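PDB 3MMI: myosin-4 from Saccharomyces cerevisiae, which carries ASH1 and other mRNAs to the yeast bud as an actin-based type V myosin motor recruited through SHE3, here represented by its globular tail. Local coordinates for residues Lys190-Leu195 and Leu253-Glu258; Asn196-Val201 and Lys214-Thr219. All blocks are in the same frame, centred on the assembly; numbering follows the deposited sequence.

Interaction 1. Residues Lys190-Leu195 and Leu253-Glu258; sequences KLFTFL and LVSWFE
The hydroxyl of S255 turns back to its own helix, hydrogen-bonding to the carbonyl of R252, while its OG also lies 4.0 Å from CZ of F192 on the facing helix. A small hydroxyl suits this exposed margin, because the backbone carbonyl of R252 satisfies it. Beside it, the next residue, W256, makes the contact apolar. F192 and W256 run past one another in opposite directions, their planes only 16° apart. With 5.6 Å between the phenyl and five-membered ring centroids, however, the rings are slid so far that they hardly overlap, and the closest touch is F192 CE1 to W256 CB at 3.6 Å.

The centre of the contact is L195 on the indole. Its CB stands 3.5 Å from the centroid of the six-membered ring, 14° off the normal, a CH-pi contact straight over the face. Tryptophan suits the place because its broad flat face can take L195 CB on one side. R260 adds a cation-pi contact to the same indole. Beyond CB, the L195 branch continues to F257, CD1 meeting CE1 at 3.8 Å, and L191 crosses L253 at about a right angle, CD2 to CG 4.1 Å. Leucines fill these buried places with branched methyl groups that need no polar partner. With axes 10.4 Å apart and inclined at 27°, this is near-parallel helix-helix packing of the all-helical globular tail, or dilute domain, of type V myosins.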
# COMPACT_ATOMS: atom_id res chain seq x y z
N LYS A 190 16.45 -9.00 -11.18
CA LYS A 190 16.51 -8.72 -9.78
C LYS A 190 15.09 -8.35 -9.23
O LYS A 190 14.76 -8.70 -8.05
CB LYS A 190 17.48 -7.54 -9.52
N LEU A 191 14.28 -7.59 -10.00
CA LEU A 191 12.91 -7.38 -9.62
C LEU A 191 12.10 -8.69 -9.46
O LEU A 191 11.33 -8.86 -8.51
CB LEU A 191 12.18 -6.48 -10.66
CG LEU A 191 10.71 -6.25 -10.34
CD1 LEU A 191 10.50 -5.37 -9.07
CD2 LEU A 191 10.19 -5.58 -11.55
N PHE A 192 12.26 -9.61 -10.41
CA PHE A 192 11.51 -10.88 -10.34
C PHE A 192 11.88 -11.80 -9.17
O PHE A 192 11.00 -12.39 -8.52
CB PHE A 192 11.61 -11.64 -11.64
CG PHE A 192 10.97 -10.92 -12.80
CD1 PHE A 192 9.92 -10.02 -12.60
CD2 PHE A 192 11.47 -11.09 -14.09
CE1 PHE A 192 9.30 -9.34 -13.69
CE2 PHE A 192 10.84 -10.39 -15.18
CZ PHE A 192 9.73 -9.49 -14.92
N THR A 193 13.16 -11.77 -8.82
CA THR A 193 13.63 -12.47 -7.66
C THR A 193 13.12 -11.84 -6.38
O THR A 193 12.70 -12.58 -5.43
CB THR A 193 15.18 -12.58 -7.68
OG1 THR A 193 15.51 -13.42 -8.79
CG2 THR A 193 15.68 -13.21 -6.43
N PHE A 194 13.11 -10.52 -6.35
CA PHE A 194 12.60 -9.80 -5.19
C PHE A 194 11.12 -10.11 -4.92
O PHE A 194 10.71 -10.30 -3.78
CB PHE A 194 12.82 -8.30 -5.29
CG PHE A 194 12.02 -7.52 -4.25
CD1 PHE A 194 12.54 -7.26 -3.05
CD2 PHE A 194 10.70 -7.09 -4.52
CE1 PHE A 194 11.86 -6.54 -2.10
CE2 PHE A 194 9.96 -6.37 -3.56
CZ PHE A 194 10.54 -6.12 -2.33
N LEU A 195 10.31 -10.12 -5.96
CA LEU A 195 8.90 -10.38 -5.86
C LEU A 195 8.62 -11.85 -5.54
O LEU A 195 7.67 -12.12 -4.80
CB LEU A 195 8.16 -10.07 -7.18
CG LEU A 195 8.12 -8.55 -7.48
CD1 LEU A 195 7.52 -8.24 -8.83
CD2 LEU A 195 7.42 -7.75 -6.31
N LEU A 253 7.32 -5.37 -16.24
CA LEU A 253 7.05 -5.36 -14.78
C LEU A 253 5.74 -6.07 -14.43
O LEU A 253 5.67 -6.84 -13.45
CB LEU A 253 6.99 -3.91 -14.30
CG LEU A 253 6.80 -3.73 -12.81
CD1 LEU A 253 7.62 -2.48 -12.36
CD2 LEU A 253 5.34 -3.69 -12.50
N VAL A 254 4.70 -5.81 -15.22
CA VAL A 254 3.36 -6.32 -14.90
C VAL A 254 3.17 -7.88 -15.20
O VAL A 254 2.35 -8.51 -14.60
CB VAL A 254 2.32 -5.50 -15.68
CG1 VAL A 254 1.22 -6.32 -16.21
CG2 VAL A 254 1.80 -4.42 -14.81
N SER A 255 3.95 -8.37 -16.17
CA SER A 255 4.02 -9.78 -16.52
C SER A 255 4.22 -10.72 -15.29
O SER A 255 3.55 -11.71 -15.22
CB SER A 255 5.06 -10.05 -17.61
OG SER A 255 6.37 -9.94 -17.09
N TRP A 256 5.04 -10.33 -14.29
CA TRP A 256 5.17 -11.11 -13.06
C TRP A 256 3.82 -11.26 -12.30
O TRP A 256 3.50 -12.31 -11.74
CB TRP A 256 6.22 -10.49 -12.13
CG TRP A 256 6.53 -11.40 -10.99
CD1 TRP A 256 7.60 -12.34 -10.93
CD2 TRP A 256 5.85 -11.50 -9.74
NE1 TRP A 256 7.55 -13.01 -9.70
CE2 TRP A 256 6.50 -12.53 -8.97
CE3 TRP A 256 4.76 -10.85 -9.18
CZ2 TRP A 256 6.10 -12.89 -7.69
CZ3 TRP A 256 4.33 -11.23 -7.89
CH2 TRP A 256 5.02 -12.22 -7.16
N PHE A 257 3.07 -10.16 -12.21
CA PHE A 257 1.86 -10.14 -11.37
C PHE A 257 0.75 -10.88 -12.06
O PHE A 257 -0.31 -11.16 -11.48
CB PHE A 257 1.38 -8.71 -11.09
CG PHE A 257 2.27 -7.98 -10.19
CD1 PHE A 257 3.36 -7.36 -10.68
CD2 PHE A 257 2.06 -8.01 -8.84
CE1 PHE A 257 4.24 -6.73 -9.86
CE2 PHE A 257 2.91 -7.37 -7.99
CZ PHE A 257 4.02 -6.73 -8.50
N GLU A 258 0.96 -11.18 -13.32
CA GLU A 258 -0.26 -11.51 -14.05
C GLU A 258 -0.91 -12.87 -13.77
O GLU A 258 -2.11 -12.92 -13.62
CB GLU A 258 -0.14 -11.21 -15.54
CG GLU A 258 -1.08 -10.11 -15.92
CD GLU A 258 -0.81 -9.50 -17.31
OE1 GLU A 258 0.11 -9.92 -18.09
OE2 GLU A 258 -1.55 -8.54 -17.62

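Interaction 2. Residues Asn196-Val201 and Lys214-Thr219; sequences NEFDAV and KIFNDT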
# COMPACT_ATOMS: atom_id res chain seq x y z
N ASN A 196 9.46 -12.76 -6.11
CA ASN A 196 9.35 -14.20 -5.67
C ASN A 196 9.70 -14.37 -4.19
O ASN A 196 9.11 -15.12 -3.51
CB ASN A 196 10.27 -15.17 -6.50
CG ASN A 196 9.86 -15.28 -7.97
OD1 ASN A 196 10.72 -15.32 -8.87
ND2 ASN A 196 8.59 -15.25 -8.23
N GLU A 197 10.64 -13.56 -3.72
CA GLU A 197 11.05 -13.64 -2.34
C GLU A 197 10.06 -12.93 -1.42
O GLU A 197 9.84 -13.37 -0.30
CB GLU A 197 12.49 -13.11 -2.17
CG GLU A 197 13.52 -14.12 -2.78
CD GLU A 197 14.98 -13.64 -2.77
OE1 GLU A 197 15.28 -12.58 -2.17
OE2 GLU A 197 15.80 -14.30 -3.39
N PHE A 198 9.42 -11.85 -1.91
CA PHE A 198 8.35 -11.20 -1.18
C PHE A 198 7.22 -12.17 -1.06
O PHE A 198 6.60 -12.36 0.01
CB PHE A 198 7.88 -9.96 -1.97
CG PHE A 198 6.90 -9.10 -1.26
CD1 PHE A 198 6.74 -9.17 0.12
CD2 PHE A 198 6.22 -8.10 -1.96
CE1 PHE A 198 5.89 -8.32 0.81
CE2 PHE A 198 5.31 -7.33 -1.29
CZ PHE A 198 5.17 -7.40 0.09
N ASP A 199 6.91 -12.81 -2.16
CA ASP A 199 5.86 -13.80 -2.17
C ASP A 199 6.08 -15.02 -1.24
O ASP A 199 5.14 -15.53 -0.62
CB ASP A 199 5.68 -14.30 -3.60
CG ASP A 199 4.51 -15.30 -3.73
OD1 ASP A 199 3.36 -14.89 -3.98
OD2 ASP A 199 4.73 -16.52 -3.53
N ALA A 200 7.34 -15.48 -1.09
CA ALA A 200 7.64 -16.63 -0.15
C ALA A 200 7.39 -16.29 1.28
O ALA A 200 6.89 -17.10 2.03
CB ALA A 200 9.13 -17.10 -0.31
N VAL A 201 7.87 -15.11 1.71
CA VAL A 201 7.69 -14.64 3.07
C VAL A 201 6.18 -14.50 3.37
O VAL A 201 5.68 -15.01 4.33
CB VAL A 201 8.36 -13.33 3.24
CG1 VAL A 201 8.07 -12.81 4.66
CG2 VAL A 201 9.86 -13.41 2.95
N LYS A 214 -4.22 -8.54 -1.90
CA LYS A 214 -4.29 -7.07 -1.63
C LYS A 214 -2.87 -6.45 -1.57
O LYS A 214 -2.62 -5.39 -2.14
CB LYS A 214 -5.16 -6.76 -0.38
CG LYS A 214 -5.01 -5.43 0.11
CD LYS A 214 -6.08 -5.00 1.10
CE LYS A 214 -6.50 -3.55 0.80
NZ LYS A 214 -5.44 -2.65 0.98
N ILE A 215 -1.97 -7.09 -0.82
CA ILE A 215 -0.58 -6.61 -0.69
C ILE A 215 0.06 -6.42 -2.10
O ILE A 215 0.77 -5.42 -2.35
CB ILE A 215 0.28 -7.49 0.22
CG1 ILE A 215 -0.16 -7.34 1.68
CG2 ILE A 215 1.78 -7.00 0.11
CD1 ILE A 215 0.20 -8.31 2.61
N PHE A 216 -0.21 -7.33 -3.00
CA PHE A 216 0.39 -7.22 -4.31
C PHE A 216 -0.24 -6.06 -5.14
O PHE A 216 0.45 -5.41 -5.89
CB PHE A 216 0.26 -8.54 -5.12
CG PHE A 216 1.27 -9.66 -4.71
CD1 PHE A 216 2.46 -9.39 -3.99
CD2 PHE A 216 1.01 -10.97 -5.06
CE1 PHE A 216 3.37 -10.43 -3.64
CE2 PHE A 216 1.92 -12.02 -4.70
CZ PHE A 216 3.09 -11.72 -3.99
N ASN A 217 -1.58 -5.90 -5.07
CA ASN A 217 -2.25 -4.70 -5.60
C ASN A 217 -1.69 -3.40 -4.99
O ASN A 217 -1.41 -2.49 -5.74
CB ASN A 217 -3.81 -4.74 -5.43
CG ASN A 217 -4.48 -5.80 -6.34
OD1 ASN A 217 -5.19 -6.71 -5.86
ND2 ASN A 217 -4.20 -5.74 -7.62
N ASP A 218 -1.52 -3.34 -3.67
CA ASP A 218 -1.04 -2.10 -3.11
C ASP A 218 0.40 -1.80 -3.50
O ASP A 218 0.85 -0.66 -3.52
CB ASP A 218 -1.24 -2.08 -1.59
CG ASP A 218 -2.71 -2.02 -1.18
OD1 ASP A 218 -3.55 -1.72 -2.07
OD2 ASP A 218 -3.03 -2.32 -0.01
N THR A 219 1.15 -2.88 -3.67
CA THR A 219 2.53 -2.80 -4.09
C THR A 219 2.62 -2.12 -5.45
O THR A 219 3.42 -1.21 -5.65
CB THR A 219 3.19 -4.21 -4.12
OG1 THR A 219 3.36 -4.65 -2.76
CG2 THR A 219 4.61 -4.15 -4.75
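F198 and F216 meet as an offset edge-to-face pair: the edge of F216 is directed at the face of F198, with centroids 5.9 Å apart and planes at 70°. The F198 ring, its CG anti to the backbone N (chi1 -172°), reaches across to helix 209-234. There its CZ touches I215 CG2 at 3.4 Å, and T219 OG1 sits in the ring plane, 3.6 Å from CE2. That hydroxyl is fixed by its bond to I215 O (2.7 Å), coming from above the carbonyl plane while T219 N approaches from the opposite face. Threonine suits this buried place because its polar end is paired within its own helix. An alanine in place of F198 would probably open a gap beside I215 and T219 and leave the F216 edge without the aromatic face it points to. D199 crosses F216 at about a right angle, yet its carboxylate is nearly coplanar with the ring, and OD1 lies 3.2 Å from CZ at the edge. H212 hydrogen-bonds the same OD1. Oxygens thus lie at the rims of both phenylalanines, where the ring hydrogens carry partial positive charge, so weak electrostatic attraction is likely to supplement the apolar packing.

Interactions 1 and 2 lie about 10 Å apart, centre to centre, and share helix 185-204: residues 190-195 serve the first, and 196-201, directly following, the second. Helix 209-234 comes next in the chain and turns back, roughly antiparallel, to form interaction 2; helix 240-257 then returns, roughly parallel to the first, to form interaction 1. The local contact is therefore nested inside the longer loop. The two join where F216 CZ lies 3.7 Å from W256 CH2, the rings edge-to-face, making one continuous aromatic cluster among three successive helices. These three consecutive helices pack together within the all-helical Myo4p globular tail.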